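Local atomic coordinates of uncharacterized protein MTH_862 (Methanothermobacter thermautotrophicus, PDB entry 2R47), a protein that is of unknown function but belongs to an uncharacterised archaeal family (DUF2124) and forms a two-chain assembly, each chain folding as a mixed beta sheet flanked by helices. Residues Gly17-Ala22 with Tyr47-Lys52; Asp53-Phe56 with Asp61-Lys64; Ile57-Phe62 with Pro97-Asp102; Asp86-Leu91 with Lys107-Asp112. All blocks are in the same frame, centred on the assembly; numbering follows the deposited sequence. Where two conformers were deposited one is given.

Contact 1 (Gly17-Ala22 with Tyr47-Lys52); sequences GVFREA and YAVRDK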
loop_
_atom_site.group_PDB
_atom_site.type_symbol
_atom_site.label_atom_id
_atom_site.label_comp_id
_atom_site.label_asym_id
_atom_site.label_seq_id
_atom_site.Cartn_x
_atom_site.Cartn_y
_atom_site.Cartn_z
ATOM N N GLY A 17 -6.574 11.646 -3.920
ATOM C CA GLY A 17 -7.531 12.757 -4.082
ATOM C C GLY A 17 -8.906 12.387 -4.606
ATOM O O GLY A 17 -9.936 12.862 -4.077
ATOM N N VAL A 18 -8.957 11.539 -5.635
ATOM C CA VAL A 18 -10.278 11.108 -6.155
ATOM C C VAL A 18 -11.019 10.262 -5.123
ATOM O O VAL A 18 -12.244 10.267 -5.078
ATOM C CB VAL A 18 -10.211 10.397 -7.522
ATOM C CG1 VAL A 18 -9.580 11.328 -8.570
ATOM C CG2 VAL A 18 -9.445 9.053 -7.429
ATOM N N PHE A 19 -10.281 9.539 -4.282
ATOM C CA PHE A 19 -10.913 8.805 -3.179
ATOM C C PHE A 19 -11.473 9.808 -2.161
ATOM O O PHE A 19 -12.658 9.709 -1.746
ATOM C CB PHE A 19 -9.923 7.811 -2.503
ATOM C CG PHE A 19 -10.581 6.982 -1.399
ATOM C CD1 PHE A 19 -11.503 5.983 -1.722
ATOM C CD2 PHE A 19 -10.343 7.286 -0.061
ATOM C CE1 PHE A 19 -12.162 5.249 -0.696
ATOM C CE2 PHE A 19 -11.003 6.575 0.951
ATOM C CZ PHE A 19 -11.858 5.538 0.627
ATOM N N ARG A 20 -10.661 10.784 -1.760
ATOM C CA ARG A 20 -11.147 11.795 -0.819
ATOM C C ARG A 20 -12.423 12.456 -1.310
ATOM O O ARG A 20 -13.322 12.682 -0.527
ATOM C CB ARG A 20 -10.115 12.901 -0.631
ATOM C CG ARG A 20 -8.932 12.451 0.180
ATOM C CD ARG A 20 -8.130 13.669 0.740
ATOM N NE ARG A 20 -6.772 13.203 1.004
ATOM C CZ ARG A 20 -5.760 13.277 0.146
ATOM N NH1 ARG A 20 -5.904 13.891 -1.027
ATOM N NH2 ARG A 20 -4.565 12.763 0.492
ATOM N N GLU A 21 -12.480 12.740 -2.610
ATOM C CA GLU A 21 -13.659 13.340 -3.239
ATOM C C GLU A 21 -14.846 12.392 -3.186
ATOM O O GLU A 21 -15.967 12.824 -2.850
ATOM C CB GLU A 21 -13.340 13.647 -4.701
ATOM C CG GLU A 21 -12.397 14.798 -4.872
ATOM C CD GLU A 21 -11.970 14.980 -6.322
ATOM O OE1 GLU A 21 -12.306 14.153 -7.211
ATOM O OE2 GLU A 21 -11.271 15.974 -6.572
ATOM N N ALA A 22 -14.605 11.119 -3.523
ATOM C CA ALA A 22 -15.649 10.092 -3.532
ATOM C C ALA A 22 -16.304 9.939 -2.140
ATOM O O ALA A 22 -17.500 9.768 -2.056
ATOM C CB ALA A 22 -15.104 8.745 -4.060
ATOM N N TYR A 47 -5.432 6.421 5.625
ATOM C CA TYR A 47 -4.553 7.549 5.865
ATOM C C TYR A 47 -5.017 8.807 5.133
ATOM O O TYR A 47 -5.004 9.886 5.705
ATOM C CB TYR A 47 -3.079 7.264 5.471
ATOM C CG TYR A 47 -2.156 8.372 6.011
ATOM C CD1 TYR A 47 -1.917 8.483 7.388
ATOM C CD2 TYR A 47 -1.572 9.318 5.148
ATOM C CE1 TYR A 47 -1.092 9.490 7.909
ATOM C CE2 TYR A 47 -0.720 10.347 5.664
ATOM C CZ TYR A 47 -0.518 10.421 7.047
ATOM O OH TYR A 47 0.287 11.433 7.615
ATOM N N ALA A 48 -5.410 8.678 3.880
ATOM C CA ALA A 48 -5.856 9.824 3.088
ATOM C C ALA A 48 -7.123 10.449 3.656
ATOM O O ALA A 48 -7.418 11.617 3.390
ATOM C CB ALA A 48 -6.083 9.373 1.614
ATOM N N VAL A 49 -7.924 9.639 4.359
ATOM C CA VAL A 49 -9.149 10.142 4.986
ATOM C C VAL A 49 -9.134 9.895 6.492
ATOM O O VAL A 49 -10.159 9.548 7.079
ATOM C CB VAL A 49 -10.436 9.578 4.331
ATOM C CG1 VAL A 49 -10.517 10.042 2.868
ATOM C CG2 VAL A 49 -10.510 8.011 4.429
ATOM N N ARG A 50 -7.992 10.188 7.126
ATOM C CA ARG A 50 -7.785 9.834 8.532
ATOM C C ARG A 50 -8.665 10.651 9.475
ATOM O O ARG A 50 -8.743 10.357 10.674
ATOM C CB ARG A 50 -6.312 10.009 8.903
ATOM C CG ARG A 50 -5.727 11.375 8.513
ATOM C CD ARG A 50 -4.254 11.423 8.915
ATOM N NE ARG A 50 -3.567 12.676 8.573
ATOM C CZ ARG A 50 -3.194 13.023 7.332
ATOM N NH1 ARG A 50 -3.473 12.220 6.306
ATOM N NH2 ARG A 50 -2.542 14.173 7.097
ATOM N N ASP A 51 -9.313 11.682 8.934
ATOM C CA ASP A 51 -10.322 12.447 9.682
ATOM C C ASP A 51 -11.590 11.642 10.001
ATOM O O ASP A 51 -12.416 12.014 10.887
ATOM C CB ASP A 51 -10.680 13.754 8.930
ATOM C CG ASP A 51 -11.113 13.531 7.466
ATOM O OD1 ASP A 51 -10.333 13.044 6.632
ATOM O OD2 ASP A 51 -12.255 13.910 7.137
ATOM N N LYS A 52 -11.801 10.570 9.243
ATOM C CA LYS A 52 -13.011 9.781 9.363
ATOM C C LYS A 52 -12.770 8.651 10.338
ATOM O O LYS A 52 -11.671 8.470 10.803
ATOM C CB LYS A 52 -13.406 9.229 8.002
ATOM C CG LYS A 52 -13.842 10.350 7.076
ATOM C CD LYS A 52 -14.214 9.817 5.741
ATOM C CE LYS A 52 -14.326 10.980 4.729
ATOM N NZ LYS A 52 -15.140 12.137 5.229
#
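R20 reaches out from helix 11-22 across to A48, its NE donating to A48 O over 2.9 Å. The bond is bent, with 143° at the hydrogen: the carbonyl oxygen lies at the edge of the guanidinium, near its plane, while NE stands somewhat tilted from the carbonyl plane. R20 gets there by setting CG beside its own backbone N (chi1 -73°) and then running extended to NE, which carries the aliphatic part past V49 in the opposite direction. CG of R20 rests 3.9 Å from CG1 of V49, and NH2 of R20 lies 3.9 Å from CB of A48, so V49 and A48 pack lightly against the methylene and the guanidinium. Deeper in, F19 places its CG anti to the backbone N (chi1 -177°), and the ring crosses the V49 side chain at about a right angle. CE2 of F19 meets CG2 of V49 at 3.8 Å, the methyl sitting at the ring edge. F45 packs edge-to-face on this ring, and M121 and L123 of strand 118-125 touch it as well. A type I turn from V49 to K52, closed by K52 N to V49 O at 2.9 Å, then leads the chain into strand 53-58. The bond to A48 O thus ties helix 11-22 to the helix of the beta-alpha-beta crossover between parallel strands 28-33 and 53-58, in an alpha/beta fold.

Contact 2 (Asp53-Phe56 with Asp61-Lys64); sequences DNIF and DFSK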
loop_
_atom_site.group_PDB
_atom_site.type_symbol
_atom_site.label_atom_id
_atom_site.label_comp_id
_atom_site.label_asym_id
_atom_site.label_seq_id
_atom_site.Cartn_x
_atom_site.Cartn_y
_atom_site.Cartn_z
ATOM N N ASP A 53 -13.831 7.937 10.694
ATOM C CA ASP A 53 -13.675 6.770 11.567
ATOM C C ASP A 53 -13.653 5.556 10.629
ATOM O O ASP A 53 -14.644 5.222 9.961
ATOM C CB ASP A 53 -14.802 6.652 12.614
ATOM C CG ASP A 53 -14.502 7.427 13.928
ATOM O OD1 ASP A 53 -13.404 8.010 14.103
ATOM O OD2 ASP A 53 -15.390 7.425 14.819
ATOM N N ASN A 54 -12.488 4.898 10.554
ATOM C CA ASN A 54 -12.278 3.885 9.505
ATOM C C ASN A 54 -12.004 2.521 10.132
ATOM O O ASN A 54 -11.364 2.419 11.215
ATOM C CB ASN A 54 -11.046 4.256 8.702
ATOM C CG ASN A 54 -11.189 5.626 7.997
ATOM O OD1 ASN A 54 -12.241 5.905 7.435
ATOM N ND2 ASN A 54 -10.155 6.451 8.068
ATOM N N ILE A 55 -12.451 1.495 9.449
ATOM C CA ILE A 55 -12.182 0.121 9.893
ATOM C C ILE A 55 -11.732 -0.778 8.732
ATOM O O ILE A 55 -12.029 -0.492 7.554
ATOM C CB ILE A 55 -13.435 -0.556 10.567
ATOM C CG1 ILE A 55 -14.559 -0.777 9.541
ATOM C CG2 ILE A 55 -13.998 0.280 11.790
ATOM C CD1 ILE A 55 -15.849 -1.497 10.160
ATOM N N PHE A 56 -11.059 -1.891 9.084
ATOM C CA PHE A 56 -10.593 -2.878 8.079
ATOM C C PHE A 56 -11.327 -4.172 8.384
ATOM O O PHE A 56 -11.282 -4.651 9.529
ATOM C CB PHE A 56 -9.105 -3.118 8.191
ATOM C CG PHE A 56 -8.631 -4.269 7.306
ATOM C CD1 PHE A 56 -8.749 -4.150 5.909
ATOM C CD2 PHE A 56 -8.162 -5.460 7.854
ATOM C CE1 PHE A 56 -8.376 -5.188 5.059
ATOM C CE2 PHE A 56 -7.788 -6.522 7.009
ATOM C CZ PHE A 56 -7.906 -6.389 5.624
ATOM N N ASP A 61 -15.483 -11.062 6.860
ATOM C CA ASP A 61 -15.812 -11.285 8.259
ATOM C C ASP A 61 -15.903 -9.985 9.043
ATOM O O ASP A 61 -14.965 -9.600 9.714
ATOM C CB ASP A 61 -14.793 -12.209 8.911
ATOM C CG ASP A 61 -15.265 -12.740 10.247
ATOM O OD1 ASP A 61 -16.350 -12.324 10.738
ATOM O OD2 ASP A 61 -14.555 -13.600 10.789
ATOM N N PHE A 62 -17.094 -9.399 9.032
ATOM C CA PHE A 62 -17.391 -8.154 9.730
ATOM C C PHE A 62 -17.125 -8.232 11.231
ATOM O O PHE A 62 -16.663 -7.279 11.844
ATOM C CB PHE A 62 -18.847 -7.847 9.418
ATOM C CG PHE A 62 -19.337 -6.556 9.916
ATOM C CD1 PHE A 62 -18.597 -5.383 9.729
ATOM C CD2 PHE A 62 -20.607 -6.482 10.525
ATOM C CE1 PHE A 62 -19.097 -4.143 10.160
ATOM C CE2 PHE A 62 -21.114 -5.240 10.968
ATOM C CZ PHE A 62 -20.345 -4.085 10.801
ATOM N N SER A 63 -17.413 -9.388 11.834
ATOM C CA SER A 63 -17.184 -9.583 13.263
ATOM C C SER A 63 -15.722 -9.445 13.674
ATOM O O SER A 63 -15.456 -9.130 14.847
ATOM C CB SER A 63 -17.759 -10.938 13.734
ATOM O OG SER A 63 -16.906 -12.021 13.347
ATOM N N LYS A 64 -14.794 -9.635 12.718
ATOM C CA LYS A 64 -13.355 -9.487 12.984
ATOM C C LYS A 64 -12.803 -8.106 12.552
ATOM O O LYS A 64 -11.591 -7.873 12.577
ATOM C CB LYS A 64 -12.546 -10.612 12.308
ATOM C CG LYS A 64 -12.590 -11.999 13.040
ATOM C CD LYS A 64 -11.835 -11.991 14.387
ATOM C CE LYS A 64 -10.302 -11.919 14.232
ATOM N NZ LYS A 64 -9.620 -11.133 15.331
#
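OD1 of D61 is gripped twice by S63: the hydroxyl OG donates to it at 2.7 Å, and the backbone N of S63 adds a weak bond at 3.3 Å. The hydroxyl approaches on the syn side of the carboxylate, 27° out of its plane. Together with K64 N to D61 O, 3.0 Å, these bonds fold D61-K64 into a compact 3-10 turn, and that turn presents F62 to the strand. With CG of F62 anti to its backbone N (chi1 -174°), the ring is carried toward I55, whose CG1 stands between its own backbone N and carbonyl carbon (chi1 67°). The two side chains meet at a slant, CD1 of I55 lying 4.2 Å from CE1 of F62, at the ring edge and near its plane. The turn belongs to the connection of a beta hairpin: strand 53-58 runs antiparallel to strand 66-71, and N54 pairs through its backbone with L68, while on the other flank I55 pairs with I29 and F31 of the parallel strand 28-33. The I55 side chain and the F62 ring meet on the face of the sheet where L109 and A113 of helix 103-113 also touch the ring. The CB of F56 points away from the turn, and its side chain touches A42 of helix 40-48. The carbonyl O of F56 approaches K64 O to 4.4 Å without bonding, and K64 O is instead an acceptor for the hydroxyl of Y73 of the second subunit, which also packs on F56.

Contact 3 (Ile57-Phe62 with Pro97-Asp102); sequences IPNTDF and PGIGSD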
loop_
_atom_site.group_PDB
_atom_site.type_symbol
_atom_site.label_atom_id
_atom_site.label_comp_id
_atom_site.label_asym_id
_atom_site.label_seq_id
_atom_site.Cartn_x
_atom_site.Cartn_y
_atom_site.Cartn_z
ATOM N N ILE A 57 -11.999 -4.706 7.375
ATOM C CA ILE A 57 -12.755 -5.945 7.500
ATOM C C ILE A 57 -11.948 -7.002 6.757
ATOM O O ILE A 57 -11.761 -6.874 5.563
ATOM C CB ILE A 57 -14.146 -5.780 6.852
ATOM C CG1 ILE A 57 -14.982 -4.714 7.592
ATOM C CG2 ILE A 57 -14.897 -7.144 6.723
ATOM C CD1 ILE A 57 -16.065 -4.148 6.674
ATOM N N PRO A 58 -11.462 -8.030 7.472
ATOM C CA PRO A 58 -10.713 -9.081 6.809
ATOM C C PRO A 58 -11.640 -10.043 6.054
ATOM O O PRO A 58 -12.580 -10.616 6.625
ATOM C CB PRO A 58 -9.983 -9.770 7.965
ATOM C CG PRO A 58 -10.941 -9.661 9.139
ATOM C CD PRO A 58 -11.568 -8.264 8.938
ATOM N N ASN A 59 -11.351 -10.227 4.768
ATOM C CA ASN A 59 -12.177 -11.046 3.886
ATOM C C ASN A 59 -13.610 -10.554 3.946
ATOM O O ASN A 59 -13.847 -9.419 3.633
ATOM C CB ASN A 59 -12.014 -12.538 4.239
ATOM C CG ASN A 59 -10.599 -13.025 3.981
ATOM O OD1 ASN A 59 -10.074 -12.868 2.880
ATOM N ND2 ASN A 59 -9.946 -13.513 5.012
ATOM N N THR A 60 -14.583 -11.399 4.324
ATOM C CA THR A 60 -15.949 -10.870 4.465
ATOM C C THR A 60 -16.425 -11.032 5.927
ATOM O O THR A 60 -17.613 -11.132 6.191
ATOM C CB THR A 60 -16.937 -11.534 3.471
ATOM O OG1 THR A 60 -16.935 -12.952 3.684
ATOM C CG2 THR A 60 -16.530 -11.250 2.014
ATOM N N ASP A 61 -15.483 -11.062 6.860
ATOM C CA ASP A 61 -15.812 -11.285 8.259
ATOM C C ASP A 61 -15.903 -9.985 9.043
ATOM O O ASP A 61 -14.965 -9.600 9.714
ATOM C CB ASP A 61 -14.793 -12.209 8.911
ATOM C CG ASP A 61 -15.265 -12.740 10.247
ATOM O OD1 ASP A 61 -16.350 -12.324 10.738
ATOM O OD2 ASP A 61 -14.555 -13.600 10.789
ATOM N N PHE A 62 -17.094 -9.399 9.032
ATOM C CA PHE A 62 -17.391 -8.154 9.730
ATOM C C PHE A 62 -17.125 -8.232 11.231
ATOM O O PHE A 62 -16.663 -7.279 11.844
ATOM C CB PHE A 62 -18.847 -7.847 9.418
ATOM C CG PHE A 62 -19.337 -6.556 9.916
ATOM C CD1 PHE A 62 -18.597 -5.383 9.729
ATOM C CD2 PHE A 62 -20.607 -6.482 10.525
ATOM C CE1 PHE A 62 -19.097 -4.143 10.160
ATOM C CE2 PHE A 62 -21.114 -5.240 10.968
ATOM C CZ PHE A 62 -20.345 -4.085 10.801
ATOM N N PRO A 97 -9.922 -15.507 -7.643
ATOM C CA PRO A 97 -10.268 -16.922 -7.443
ATOM C C PRO A 97 -9.414 -17.586 -6.361
ATOM O O PRO A 97 -8.240 -17.258 -6.245
ATOM C CB PRO A 97 -9.993 -17.570 -8.824
ATOM C CG PRO A 97 -9.909 -16.387 -9.791
ATOM C CD PRO A 97 -9.436 -15.217 -9.004
ATOM N N GLY A 98 -10.007 -18.470 -5.555
ATOM C CA GLY A 98 -9.240 -19.312 -4.619
ATOM C C GLY A 98 -9.355 -18.895 -3.169
ATOM O O GLY A 98 -8.901 -19.576 -2.252
ATOM N N ILE A 99 -9.987 -17.750 -3.010
ATOM C CA ILE A 99 -10.199 -17.001 -1.764
ATOM C C ILE A 99 -9.759 -15.538 -1.896
ATOM O O ILE A 99 -8.998 -14.971 -1.119
ATOM C CB ILE A 99 -10.108 -17.760 -0.393
ATOM C CG1 ILE A 99 -11.182 -18.854 -0.329
ATOM C CG2 ILE A 99 -10.373 -16.829 0.794
ATOM C CD1 ILE A 99 -12.507 -18.494 -1.022
ATOM N N GLY A 100 -10.295 -14.967 -2.962
ATOM C CA GLY A 100 -11.188 -13.846 -2.764
ATOM C C GLY A 100 -12.336 -14.509 -2.013
ATOM O O GLY A 100 -12.165 -15.569 -1.421
ATOM N N SER A 101 -13.523 -13.922 -2.030
ATOM C CA SER A 101 -14.645 -14.484 -1.250
ATOM C C SER A 101 -15.746 -14.851 -2.208
ATOM O O SER A 101 -15.813 -14.268 -3.282
ATOM C CB SER A 101 -15.142 -13.447 -0.254
ATOM O OG SER A 101 -14.078 -13.020 0.558
ATOM N N ASP A 102 -16.617 -15.794 -1.856
ATOM C CA ASP A 102 -17.679 -16.072 -2.812
ATOM C C ASP A 102 -18.709 -14.928 -2.847
ATOM O O ASP A 102 -18.855 -14.195 -1.871
ATOM C CB ASP A 102 -18.216 -17.524 -2.758
ATOM C CG ASP A 102 -19.216 -17.770 -1.664
ATOM O OD1 ASP A 102 -19.649 -16.817 -0.992
ATOM O OD2 ASP A 102 -19.591 -18.953 -1.482
#
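T60 and S101 bring together a type II' beta turn, P58-D61 at the end of strand 53-58, and the loop that leads into helix 103-113 of this alpha/beta fold. The methyl CG2 of T60 is the touching group. It lies beside the backbone N of T60, anti to the carbonyl carbon (chi1 58° for OG1). CG2 of T60 comes 3.4 Å from OG of S101. The 3.4 Å approach of T60 CG2 to S101 CB is closer than carbons usually pack, and is best read with caution. OG of S101 turns to the side of its own backbone N (chi1 -56°) and lies 4.2 Å from CB of N59. Looser still, CG2 of I99 stands 4.5 Å from OD1 of N59.

Behind this shell, D61 N bonds to P58 O at 2.9 Å and closes the turn. N59, at the second position of the turn, pairs by its backbone with G33 and packs on P35. On the other side, S101 pairs by its backbone with L94. V106 of helix 103-113 touches both S101 and T60. The helix itself starts just after D102, whose carboxylate OD1 caps the backbone N of D105.

Contact 4 (Asp86-Leu91 with Lys107-Asp112); sequences DVLVLL and KKLVED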
loop_
_atom_site.group_PDB
_atom_site.type_symbol
_atom_site.label_atom_id
_atom_site.label_comp_id
_atom_site.label_asym_id
_atom_site.label_seq_id
_atom_site.Cartn_x
_atom_site.Cartn_y
_atom_site.Cartn_z
ATOM N N ASP A 86 -20.954 4.005 6.583
ATOM C CA ASP A 86 -21.770 4.640 5.555
ATOM C C ASP A 86 -21.124 4.585 4.161
ATOM O O ASP A 86 -21.766 4.884 3.172
ATOM C CB ASP A 86 -22.250 6.042 5.975
ATOM C CG ASP A 86 -21.110 6.954 6.343
ATOM O OD1 ASP A 86 -20.234 7.119 5.494
ATOM O OD2 ASP A 86 -21.081 7.504 7.468
ATOM N N VAL A 87 -19.856 4.169 4.091
ATOM C CA VAL A 87 -19.275 3.756 2.783
ATOM C C VAL A 87 -18.538 2.446 3.014
ATOM O O VAL A 87 -17.676 2.354 3.913
ATOM C CB VAL A 87 -18.228 4.766 2.199
ATOM C CG1 VAL A 87 -17.641 4.232 0.847
ATOM C CG2 VAL A 87 -18.873 6.138 1.952
ATOM N N LEU A 88 -18.862 1.440 2.214
ATOM C CA LEU A 88 -18.150 0.191 2.294
ATOM C C LEU A 88 -17.299 0.087 1.039
ATOM O O LEU A 88 -17.826 0.106 -0.056
ATOM C CB LEU A 88 -19.112 -0.992 2.407
ATOM C CG LEU A 88 -18.468 -2.391 2.454
ATOM C CD1 LEU A 88 -17.385 -2.596 3.536
ATOM C CD2 LEU A 88 -19.596 -3.462 2.554
ATOM N N VAL A 89 -15.978 -0.052 1.214
ATOM C CA VAL A 89 -15.063 -0.114 0.097
ATOM C C VAL A 89 -14.572 -1.566 -0.022
ATOM O O VAL A 89 -13.848 -2.092 0.865
ATOM C CB VAL A 89 -13.838 0.886 0.284
ATOM C CG1 VAL A 89 -12.887 0.800 -0.956
ATOM C CG2 VAL A 89 -14.333 2.343 0.609
ATOM N N LEU A 90 -14.957 -2.221 -1.106
ATOM C CA LEU A 90 -14.448 -3.569 -1.397
ATOM C C LEU A 90 -13.110 -3.416 -2.126
ATOM O O LEU A 90 -13.012 -2.653 -3.112
ATOM C CB LEU A 90 -15.427 -4.333 -2.303
ATOM C CG LEU A 90 -16.864 -4.433 -1.740
ATOM C CD1 LEU A 90 -17.759 -5.296 -2.771
ATOM C CD2 LEU A 90 -16.859 -4.976 -0.309
ATOM N N LEU A 91 -12.114 -4.172 -1.677
ATOM C CA LEU A 91 -10.785 -4.177 -2.291
ATOM C C LEU A 91 -10.682 -5.289 -3.313
ATOM O O LEU A 91 -11.344 -6.349 -3.177
ATOM C CB LEU A 91 -9.690 -4.240 -1.186
ATOM C CG LEU A 91 -9.831 -3.020 -0.237
ATOM C CD1 LEU A 91 -8.849 -3.171 0.951
ATOM C CD2 LEU A 91 -9.550 -1.676 -0.924
ATOM N N LYS A 107 -22.145 -10.386 -0.762
ATOM C CA LYS A 107 -23.438 -9.723 -0.662
ATOM C C LYS A 107 -23.948 -9.687 0.770
ATOM O O LYS A 107 -24.649 -8.744 1.161
ATOM C CB LYS A 107 -24.469 -10.385 -1.564
ATOM C CG LYS A 107 -24.208 -10.252 -3.029
ATOM C CD LYS A 107 -25.267 -11.133 -3.707
ATOM C CE LYS A 107 -25.161 -11.138 -5.173
ATOM N NZ LYS A 107 -26.068 -12.216 -5.706
ATOM N N LYS A 108 -23.628 -10.723 1.545
ATOM C CA LYS A 108 -24.027 -10.742 2.959
ATOM C C LYS A 108 -23.248 -9.670 3.714
ATOM O O LYS A 108 -23.779 -9.030 4.611
ATOM C CB LYS A 108 -23.747 -12.100 3.598
ATOM C CG LYS A 108 -24.139 -12.148 5.071
ATOM C CD LYS A 108 -25.660 -12.252 5.233
ATOM C CE LYS A 108 -26.081 -12.256 6.711
ATOM N NZ LYS A 108 -25.075 -12.952 7.582
ATOM N N LEU A 109 -21.974 -9.509 3.377
ATOM C CA LEU A 109 -21.166 -8.414 3.969
ATOM C C LEU A 109 -21.796 -7.066 3.693
ATOM O O LEU A 109 -21.863 -6.216 4.575
ATOM C CB LEU A 109 -19.741 -8.416 3.417
ATOM C CG LEU A 109 -18.884 -7.276 3.966
ATOM C CD1 LEU A 109 -18.661 -7.379 5.505
ATOM C CD2 LEU A 109 -17.555 -7.184 3.216
ATOM N N VAL A 110 -22.238 -6.867 2.449
ATOM C CA VAL A 110 -22.806 -5.588 2.070
ATOM C C VAL A 110 -24.078 -5.385 2.887
ATOM O O VAL A 110 -24.317 -4.305 3.420
ATOM C CB VAL A 110 -23.037 -5.489 0.554
ATOM C CG1 VAL A 110 -23.763 -4.162 0.211
ATOM C CG2 VAL A 110 -21.684 -5.563 -0.188
ATOM N N GLU A 111 -24.880 -6.444 3.019
ATOM C CA GLU A 111 -26.095 -6.377 3.810
ATOM C C GLU A 111 -25.816 -6.047 5.256
ATOM O O GLU A 111 -26.541 -5.234 5.871
ATOM C CB GLU A 111 -26.836 -7.715 3.742
ATOM C CG GLU A 111 -28.200 -7.671 4.416
ATOM C CD GLU A 111 -29.146 -6.661 3.757
ATOM O OE1 GLU A 111 -28.936 -6.346 2.555
ATOM O OE2 GLU A 111 -30.104 -6.196 4.433
ATOM N N ASP A 112 -24.783 -6.671 5.822
ATOM C CA ASP A 112 -24.483 -6.499 7.247
ATOM C C ASP A 112 -23.710 -5.228 7.632
ATOM O O ASP A 112 -23.983 -4.612 8.675
ATOM C CB ASP A 112 -23.690 -7.703 7.777
ATOM C CG ASP A 112 -24.511 -9.003 7.821
ATOM O OD1 ASP A 112 -25.766 -9.003 7.665
ATOM O OD2 ASP A 112 -23.859 -10.052 8.001
#
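L88 and L109 both carry CG anti to the backbone N (chi1 178° in each), which extends the two leucines into the gap between strand 88-91 and helix 103-113. The CD2 branch of L88 does most of the touching. CD2 of L88 lies 3.9 Å from CA of V110 and reaches CG2 of the same residue at 4.0 Å, the two side chains inclined to each other. CD2 of L88 also stands 4.1 Å from CG of L109, so it sits in the notch between two successive helix residues. L90, two residues along the strand, has CG beside the backbone N (chi1 -56°), bringing its CD2 to 4.2 Å from CD2 of L109. Strand and helix segments run almost antiparallel, at 160°, with axes 10.2 Å apart. This is the strand-to-helix half of a beta-alpha-beta crossover that goes on to strand 118-125, next to and parallel with 88-91. V89, between the two leucines, faces the other side of the sheet and packs on I29, F31 and L123. A32 lies against both L90 and L109, and L120 against V110. The charged K108 and D112 take no part: K108 NZ forms a salt bridge with D112 OD2 (3.2 Å). With methyl and methine groups making the side-chain contacts, cohesion probably comes from dispersion and the exclusion of water, and depends on shape instead of directed bonds.

Along the chain contact 1 closes before the others open; contacts 2 and 3 share D61 and F62 and both use strand 53-58, while the segments of contacts 3 and 4 alternate. Contact 1 lies about 17 Å from contact 2 and 24 Å from contact 3, centre to centre, the latter on the opposite side of the chain's centre. Contacts 2, 3 and 4 cluster, with centres 10 to 13 Å apart. F62 bridges them by packing on L109 and D112, and I57 meets L88. F19 reaches V89 from the other sheet face, so helices 11-22 and 103-113 sandwich the strands. Contacts 1 and 2 both reach the second subunit, so they lie near the interface between the chains.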